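Local coordinates for protein (S)-ureidoglycine--glyoxylate transaminase (Bacillus subtilis, PDB 3ISL) that transfers the amino group of (S)-ureidoglycine, an unstable intermediate of purine breakdown, to glyoxylate with the help of pyridoxal 5'-phosphate, giving oxalurate and glycine, at residues H297-A308 with K398-Y407; P322-I333 with G359-M367. All blocks are in the same frame, centred on the assembly; numbering follows the deposited sequence.

Interaction 1 of 2, residues H297-A308 with K398-Y407; sequences HHEAALAAGIKA and KALQAALDVY
Ala-301, Ala-304 and Gly-305 meet Ala-399, Ala-402 and Ala-403 along a seam of small residues that lets helices 297-308 and 398-407 run nearly antiparallel (153°) with axes 7.3 Å apart. The bare backbone of Gly-305 leaves a hollow for Ala-399, whose methyl rests on the glycine carbonyl while its CA approaches the same oxygen in a CA-H...O contact. One turn on, the CB of Ala-308 reaches the CB of Ala-402 at 3.6 Å.

Larger bumps fill the other end. Val-406 straddles the ridge, CG1 against Ala-304 CB and CG2 against Ala-301 CB. The methyl of Ala-301 also sits over one face of the Tyr-407 ring, shifted toward the CZ rim. An edge of Tyr-407 is turned toward the face of His-297 in an offset edge-to-face pair, planes at 82°, with His-297 CE1 near the tyrosine plane. Its OH meets ND1 of His-298 in that imidazole's plane, a short (2.6 Å) and almost straight (176°) hydrogen bond.

Helix 373-389 completes the pair: Lys-373 makes a cation-pi contact with Tyr-407 and Leu-380 touches both Ala-403 and Ile-306, while Leu-302 and Ile-306 lean on strand 324-328.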
# COMPACT_ATOMS: atom_id res chain seq x y z
N HIS A 297 25.77 16.71 -9.42
CA HIS A 297 26.64 17.60 -8.66
C HIS A 297 27.05 16.94 -7.28
O HIS A 297 28.27 16.85 -6.91
CB HIS A 297 25.89 18.93 -8.48
CG HIS A 297 26.68 19.96 -7.72
ND1 HIS A 297 26.13 20.73 -6.72
CD2 HIS A 297 27.97 20.37 -7.85
CE1 HIS A 297 27.04 21.56 -6.25
NE2 HIS A 297 28.17 21.33 -6.89
N HIS A 298 26.05 16.47 -6.52
CA HIS A 298 26.32 15.90 -5.20
C HIS A 298 27.06 14.58 -5.31
O HIS A 298 27.89 14.25 -4.44
CB HIS A 298 25.08 15.86 -4.30
CG HIS A 298 24.52 17.22 -4.04
ND1 HIS A 298 25.16 18.16 -3.25
CD2 HIS A 298 23.44 17.84 -4.55
CE1 HIS A 298 24.46 19.28 -3.26
NE2 HIS A 298 23.41 19.11 -4.03
N GLU A 299 26.79 13.84 -6.38
CA GLU A 299 27.51 12.63 -6.62
C GLU A 299 29.00 12.96 -6.75
O GLU A 299 29.83 12.22 -6.19
CB GLU A 299 26.97 11.91 -7.87
CG GLU A 299 27.91 10.78 -8.36
CD GLU A 299 27.56 10.26 -9.72
OE1 GLU A 299 26.93 11.01 -10.55
OE2 GLU A 299 27.91 9.06 -9.92
N ALA A 300 29.32 14.05 -7.46
CA ALA A 300 30.71 14.42 -7.72
C ALA A 300 31.43 14.85 -6.42
O ALA A 300 32.52 14.38 -6.15
CB ALA A 300 30.78 15.52 -8.79
N ALA A 301 30.79 15.70 -5.60
CA ALA A 301 31.29 16.03 -4.29
C ALA A 301 31.52 14.78 -3.35
O ALA A 301 32.60 14.67 -2.78
CB ALA A 301 30.35 17.06 -3.62
N LEU A 302 30.51 13.89 -3.19
CA LEU A 302 30.69 12.63 -2.45
C LEU A 302 31.93 11.85 -2.94
O LEU A 302 32.79 11.45 -2.14
CB LEU A 302 29.43 11.76 -2.50
CG LEU A 302 29.53 10.41 -1.76
CD1 LEU A 302 29.65 10.66 -0.25
CD2 LEU A 302 28.32 9.52 -2.00
N ALA A 303 32.00 11.65 -4.27
CA ALA A 303 33.09 10.95 -4.94
C ALA A 303 34.47 11.52 -4.63
O ALA A 303 35.42 10.75 -4.29
CB ALA A 303 32.84 10.91 -6.47
N ALA A 304 34.60 12.85 -4.73
CA ALA A 304 35.93 13.46 -4.41
C ALA A 304 36.18 13.28 -2.90
O ALA A 304 37.28 12.98 -2.52
CB ALA A 304 36.05 14.94 -4.86
N GLY A 305 35.13 13.33 -2.05
CA GLY A 305 35.40 13.09 -0.64
C GLY A 305 35.86 11.67 -0.34
O GLY A 305 36.86 11.45 0.43
N ILE A 306 35.17 10.68 -0.94
CA ILE A 306 35.48 9.25 -0.69
C ILE A 306 36.90 8.97 -1.17
O ILE A 306 37.67 8.25 -0.51
CB ILE A 306 34.49 8.33 -1.44
CG1 ILE A 306 33.08 8.37 -0.78
CG2 ILE A 306 35.04 6.90 -1.58
CD1 ILE A 306 33.05 8.00 0.80
N LYS A 307 37.25 9.55 -2.31
CA LYS A 307 38.60 9.36 -2.91
C LYS A 307 39.74 9.93 -2.07
O LYS A 307 40.78 9.28 -1.87
CB LYS A 307 38.67 9.97 -4.31
CG LYS A 307 40.05 9.68 -4.99
CD LYS A 307 40.33 10.63 -6.15
CE LYS A 307 39.88 10.01 -7.47
NZ LYS A 307 40.98 10.26 -8.48
N ALA A 308 39.56 11.17 -1.63
CA ALA A 308 40.54 11.90 -0.87
C ALA A 308 40.71 11.21 0.49
O ALA A 308 41.78 11.24 1.11
CB ALA A 308 40.08 13.33 -0.71
N LYS A 398 41.07 15.42 4.86
CA LYS A 398 41.19 15.43 3.36
C LYS A 398 39.83 15.24 2.70
O LYS A 398 39.51 15.94 1.72
CB LYS A 398 42.25 14.46 2.78
CG LYS A 398 43.69 14.69 3.30
CD LYS A 398 44.63 15.67 2.48
CE LYS A 398 44.08 17.07 2.09
NZ LYS A 398 43.69 18.07 3.17
N ALA A 399 39.01 14.34 3.25
CA ALA A 399 37.66 14.10 2.72
C ALA A 399 36.88 15.43 2.60
O ALA A 399 36.52 15.85 1.48
CB ALA A 399 36.91 13.10 3.58
N LEU A 400 36.70 16.14 3.71
CA LEU A 400 35.89 17.39 3.65
C LEU A 400 36.42 18.51 2.72
O LEU A 400 35.64 19.13 1.98
CB LEU A 400 35.64 17.95 5.04
CG LEU A 400 34.84 16.93 5.83
CD1 LEU A 400 34.42 17.48 7.17
CD2 LEU A 400 33.63 16.61 5.04
N GLN A 401 37.73 18.75 2.76
CA GLN A 401 38.30 19.79 1.90
C GLN A 401 38.02 19.46 0.43
O GLN A 401 37.73 20.35 -0.40
CB GLN A 401 39.84 19.94 2.13
CG GLN A 401 40.17 20.36 3.57
CD GLN A 401 39.27 21.51 4.09
OE1 GLN A 401 39.15 22.56 3.43
NE2 GLN A 401 38.65 21.33 5.28
N ALA A 402 38.07 18.17 0.10
CA ALA A 402 37.83 17.81 -1.27
C ALA A 402 36.35 17.93 -1.67
O ALA A 402 36.06 18.42 -2.77
CB ALA A 402 38.53 16.47 -1.68
N ALA A 403 35.40 17.57 -0.79
CA ALA A 403 34.00 17.82 -1.12
C ALA A 403 33.74 19.32 -1.11
O ALA A 403 33.06 19.79 -1.99
CB ALA A 403 33.04 17.09 -0.14
N LEU A 404 34.35 20.09 -0.18
CA LEU A 404 34.19 21.54 -0.16
C LEU A 404 34.75 22.24 -1.41
O LEU A 404 34.13 23.15 -1.93
CB LEU A 404 34.71 22.20 1.12
CG LEU A 404 33.86 21.92 2.38
CD1 LEU A 404 34.64 22.23 3.68
CD2 LEU A 404 32.53 22.67 2.30
N ASP A 405 35.95 21.84 -1.84
CA ASP A 405 36.44 22.24 -3.15
C ASP A 405 35.42 22.05 -4.27
O ASP A 405 35.21 22.95 -5.06
CB ASP A 405 37.73 21.51 -3.48
CG ASP A 405 38.87 21.93 -2.55
OD1 ASP A 405 38.71 22.96 -1.87
OD2 ASP A 405 39.90 21.23 -2.49
N VAL A 406 34.80 20.88 -4.37
CA VAL A 406 33.83 20.77 -5.45
C VAL A 406 32.63 21.68 -5.28
O VAL A 406 32.10 22.21 -6.29
CB VAL A 406 33.49 19.31 -5.96
CG1 VAL A 406 34.19 18.23 -5.20
CG2 VAL A 406 32.01 19.09 -6.13
N TYR A 407 32.22 21.92 -4.03
CA TYR A 407 31.05 22.78 -3.79
C TYR A 407 31.41 24.23 -4.05
O TYR A 407 30.58 24.98 -4.55
CB TYR A 407 30.46 22.62 -2.39
CG TYR A 407 29.63 21.34 -2.25
CD1 TYR A 407 28.61 21.06 -3.17
CD2 TYR A 407 29.85 20.44 -1.19
CE1 TYR A 407 27.85 19.88 -3.08
CE2 TYR A 407 29.09 19.26 -1.09
CZ TYR A 407 28.10 19.00 -2.00
OH TYR A 407 27.37 17.84 -1.87

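Interaction 2 of 2, residues P322-I333 with G359-M367; sequences PVVTCVEIPGGI and GKIWRIGTM
Val-327 and Trp-362 form a hydrogen-bonded pair between antiparallel strands 324-328 and 361-365, in the C-terminal part of this class-V (fold type I) aminotransferase. Further backbone hydrogen bonds leave both outer edges, to Phe-314 and Arg-312 on one and to Ala-351 and Met-15 on the other. Both bonds of the pair measure 2.8 Å, from Val-327 N to Trp-362 O and from Trp-362 N to Val-327 O. Thr-325 and Ile-364 make the second such pair, and single bonds from Ile-329 N to Lys-360 O and from Thr-366 N to Val-323 O carry the pairing past both strand ends. In these last two the donor stands about 40° out of the carbonyl plane.

Ile-329, just beyond its strand, folds over the indole of Trp-362. Its CB faces the carbonyl oxygens of Lys-360 and Gly-359. With CG1 anti to the carbonyl carbon (chi1 -59°), that methylene is set over the centre of the six-membered ring, 3.5 Å from CG1 to the centroid and 8° off the normal. CG2 lies above CZ2 and CH2, and CD1 runs out over CE2 and NE1 on the same face, where it also meets the Gly-359 oxygen and Ile-361 N. Val-327 CG1 lies at the indole edge, in plane, near CE3. Pro-330 CD approaches Trp-362 CH2 at 3.7 Å. NE1 is tied to Gly-335 O, which holds the indole's rotation, and Val-338 of helix 335-346 packs against the ring.

Cys-326, Ile-361 and Arg-363 share the other face. There the Arg-363 guanidinium leads away to the carbonyl oxygens of Ser-352 and Thr-147, the latter residue part of the cofactor pocket. At the far end Val-323 crosses Met-367, its CB 3.8 Å from Met-367 CG and its CG2 3.9 Å from Met-367 CE.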
# COMPACT_ATOMS: atom_id res chain seq x y z
N PRO A 322 24.15 7.18 -11.04
CA PRO A 322 24.59 8.47 -10.43
C PRO A 322 24.18 8.57 -8.94
O PRO A 322 24.97 9.09 -8.12
CB PRO A 322 23.86 9.57 -11.27
CG PRO A 322 23.55 8.85 -12.61
CD PRO A 322 23.17 7.40 -12.14
N VAL A 323 23.05 7.94 -8.61
CA VAL A 323 22.45 8.10 -7.26
C VAL A 323 22.87 7.07 -6.21
O VAL A 323 22.37 7.09 -5.09
CB VAL A 323 20.91 8.35 -7.30
CG1 VAL A 323 20.61 9.60 -8.20
CG2 VAL A 323 20.14 7.12 -7.84
N VAL A 324 23.84 6.21 -6.53
CA VAL A 324 24.34 5.27 -5.54
C VAL A 324 25.81 5.25 -5.78
O VAL A 324 26.25 5.31 -6.92
CB VAL A 324 23.72 3.85 -5.77
CG1 VAL A 324 24.36 2.80 -4.91
CG2 VAL A 324 22.19 3.88 -5.46
N THR A 325 26.57 5.10 -4.70
CA THR A 325 28.01 5.07 -4.76
C THR A 325 28.45 3.92 -3.88
O THR A 325 28.10 3.87 -2.70
CB THR A 325 28.53 6.42 -4.21
OG1 THR A 325 28.19 7.37 -5.19
CG2 THR A 325 30.13 6.40 -4.05
N CYS A 326 29.13 2.96 -4.49
CA CYS A 326 29.49 1.70 -3.83
C CYS A 326 30.94 1.83 -3.39
O CYS A 326 31.84 1.91 -4.24
CB CYS A 326 29.35 0.49 -4.80
SG CYS A 326 27.70 0.29 -5.45
N VAL A 327 31.16 1.86 -2.08
CA VAL A 327 32.47 2.10 -1.53
C VAL A 327 33.01 0.77 -1.05
O VAL A 327 32.33 0.07 -0.30
CB VAL A 327 32.43 3.10 -0.36
CG1 VAL A 327 33.86 3.37 0.25
CG2 VAL A 327 31.74 4.41 -0.80
N GLU A 328 34.25 0.46 -1.45
CA GLU A 328 34.89 -0.80 -1.09
C GLU A 328 35.29 -0.75 0.38
O GLU A 328 35.96 0.20 0.82
CB GLU A 328 36.09 -1.14 -2.03
CG GLU A 328 35.64 -1.75 -3.38
CD GLU A 328 36.74 -2.00 -4.43
OE1 GLU A 328 36.38 -2.58 -5.50
OE2 GLU A 328 37.93 -1.65 -4.20
N ILE A 329 34.86 -1.77 1.13
CA ILE A 329 35.28 -1.99 2.50
C ILE A 329 36.73 -2.48 2.52
O ILE A 329 37.06 -3.53 2.00
CB ILE A 329 34.34 -2.99 3.25
CG1 ILE A 329 32.88 -2.46 3.25
CG2 ILE A 329 34.86 -3.27 4.70
CD1 ILE A 329 31.80 -3.51 3.57
N PRO A 330 37.61 -1.70 3.12
CA PRO A 330 39.05 -2.09 3.16
C PRO A 330 39.28 -3.39 3.95
O PRO A 330 38.53 -3.68 4.90
CB PRO A 330 39.71 -0.92 3.88
CG PRO A 330 38.61 0.20 3.98
CD PRO A 330 37.30 -0.48 3.89
N GLY A 331 40.28 -4.16 3.57
CA GLY A 331 40.60 -5.44 4.25
C GLY A 331 40.81 -5.24 5.75
O GLY A 331 41.38 -4.22 6.17
N GLY A 332 40.34 -6.18 6.57
CA GLY A 332 40.48 -6.07 8.05
C GLY A 332 39.53 -5.08 8.77
O GLY A 332 39.72 -4.75 9.96
N ILE A 333 38.50 -4.61 8.06
CA ILE A 333 37.53 -3.71 8.69
C ILE A 333 36.16 -4.37 8.60
O ILE A 333 35.73 -4.78 7.53
CB ILE A 333 37.53 -2.31 8.05
CG1 ILE A 333 38.72 -1.50 8.58
CG2 ILE A 333 36.24 -1.57 8.40
CD1 ILE A 333 39.16 -0.38 7.66
N GLY A 359 29.71 -7.90 2.65
CA GLY A 359 31.03 -7.65 3.22
C GLY A 359 32.02 -6.99 2.26
O GLY A 359 33.16 -6.73 2.64
N LYS A 360 31.63 -6.75 1.02
CA LYS A 360 32.56 -6.13 0.06
C LYS A 360 32.38 -4.63 -0.03
O LYS A 360 33.32 -3.92 -0.29
CB LYS A 360 32.40 -6.74 -1.35
CG LYS A 360 32.93 -8.18 -1.45
CD LYS A 360 32.31 -8.92 -2.64
CE LYS A 360 32.67 -8.23 -3.99
NZ LYS A 360 33.79 -8.85 -4.77
N ILE A 361 31.14 -4.16 0.13
CA ILE A 361 30.84 -2.77 -0.18
C ILE A 361 29.87 -2.17 0.80
O ILE A 361 28.99 -2.85 1.33
CB ILE A 361 30.23 -2.55 -1.63
CG1 ILE A 361 29.07 -3.50 -1.95
CG2 ILE A 361 31.30 -2.57 -2.69
CD1 ILE A 361 28.15 -3.03 -3.16
N TRP A 362 30.01 -0.87 1.02
CA TRP A 362 28.86 -0.10 1.54
C TRP A 362 28.26 0.58 0.37
O TRP A 362 28.98 0.86 -0.57
CB TRP A 362 29.24 0.98 2.53
CG TRP A 362 29.97 0.51 3.76
CD1 TRP A 362 29.44 -0.12 4.88
CD2 TRP A 362 31.36 0.72 4.03
NE1 TRP A 362 30.46 -0.33 5.83
CE2 TRP A 362 31.64 0.17 5.32
CE3 TRP A 362 32.42 1.29 3.29
CZ2 TRP A 362 32.96 0.18 5.89
CZ3 TRP A 362 33.72 1.31 3.85
CH2 TRP A 362 33.98 0.73 5.14
N ARG A 363 26.96 0.87 0.42
CA ARG A 363 26.31 1.64 -0.63
C ARG A 363 25.80 2.96 -0.07
O ARG A 363 24.98 2.98 0.83
CB ARG A 363 25.18 0.83 -1.30
CG ARG A 363 25.67 -0.45 -1.93
CD ARG A 363 24.51 -1.26 -2.46
NE ARG A 363 23.80 -1.89 -1.38
CZ ARG A 363 22.48 -2.00 -1.32
NH1 ARG A 363 21.71 -1.56 -2.29
NH2 ARG A 363 21.93 -2.60 -0.28
N ILE A 364 26.26 4.07 -0.63
CA ILE A 364 25.82 5.35 -0.10
C ILE A 364 24.89 5.92 -1.19
O ILE A 364 25.34 6.11 -2.32
CB ILE A 364 26.95 6.29 0.20
CG1 ILE A 364 27.98 5.60 1.13
CG2 ILE A 364 26.42 7.70 0.72
CD1 ILE A 364 29.20 6.45 1.54
N GLY A 365 23.62 6.14 -0.82
CA GLY A 365 22.58 6.70 -1.71
C GLY A 365 22.67 8.22 -1.64
O GLY A 365 23.02 8.77 -0.56
N THR A 366 22.45 8.91 -2.76
CA THR A 366 22.35 10.39 -2.77
C THR A 366 21.10 10.61 -3.62
O THR A 366 21.21 10.93 -4.77
CB THR A 366 23.59 11.10 -3.47
OG1 THR A 366 23.94 10.38 -4.66
CG2 THR A 366 24.81 11.12 -2.56
N MET A 367 19.92 10.38 -3.05
CA MET A 367 18.66 10.40 -3.78
C MET A 367 17.69 11.45 -3.23
O MET A 367 17.49 11.50 -2.00
CB MET A 367 17.94 9.03 -3.59
CG MET A 367 18.71 7.80 -4.20
SD MET A 367 17.94 6.31 -3.61
CE MET A 367 18.34 5.18 -4.98

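Overall arrangement
Interactions 1 and 2 lie with their centres about 15 Å apart and are joined directly: helix 288-308 is followed in the chain by strand 324-328, and packs on the sheet. Leu-302, on the side of its helix turned away from 398-407, is one link. Its CD2 lies 3.8 Å from both Ile-364 CG2 and Thr-325 CB. Another is Glu-299, whose CD comes 3.3 Å from Pro-322 O. Interaction 1 lies away from the cofactor site, whereas interaction 2 runs toward it: between nearest atoms, the Met-367 side chain is about 6 Å from bound pyridoxal-5'-phosphate and about 4 Å from that of Lys-198, which carries the cofactor in the enzyme but is not joined to it in this structure.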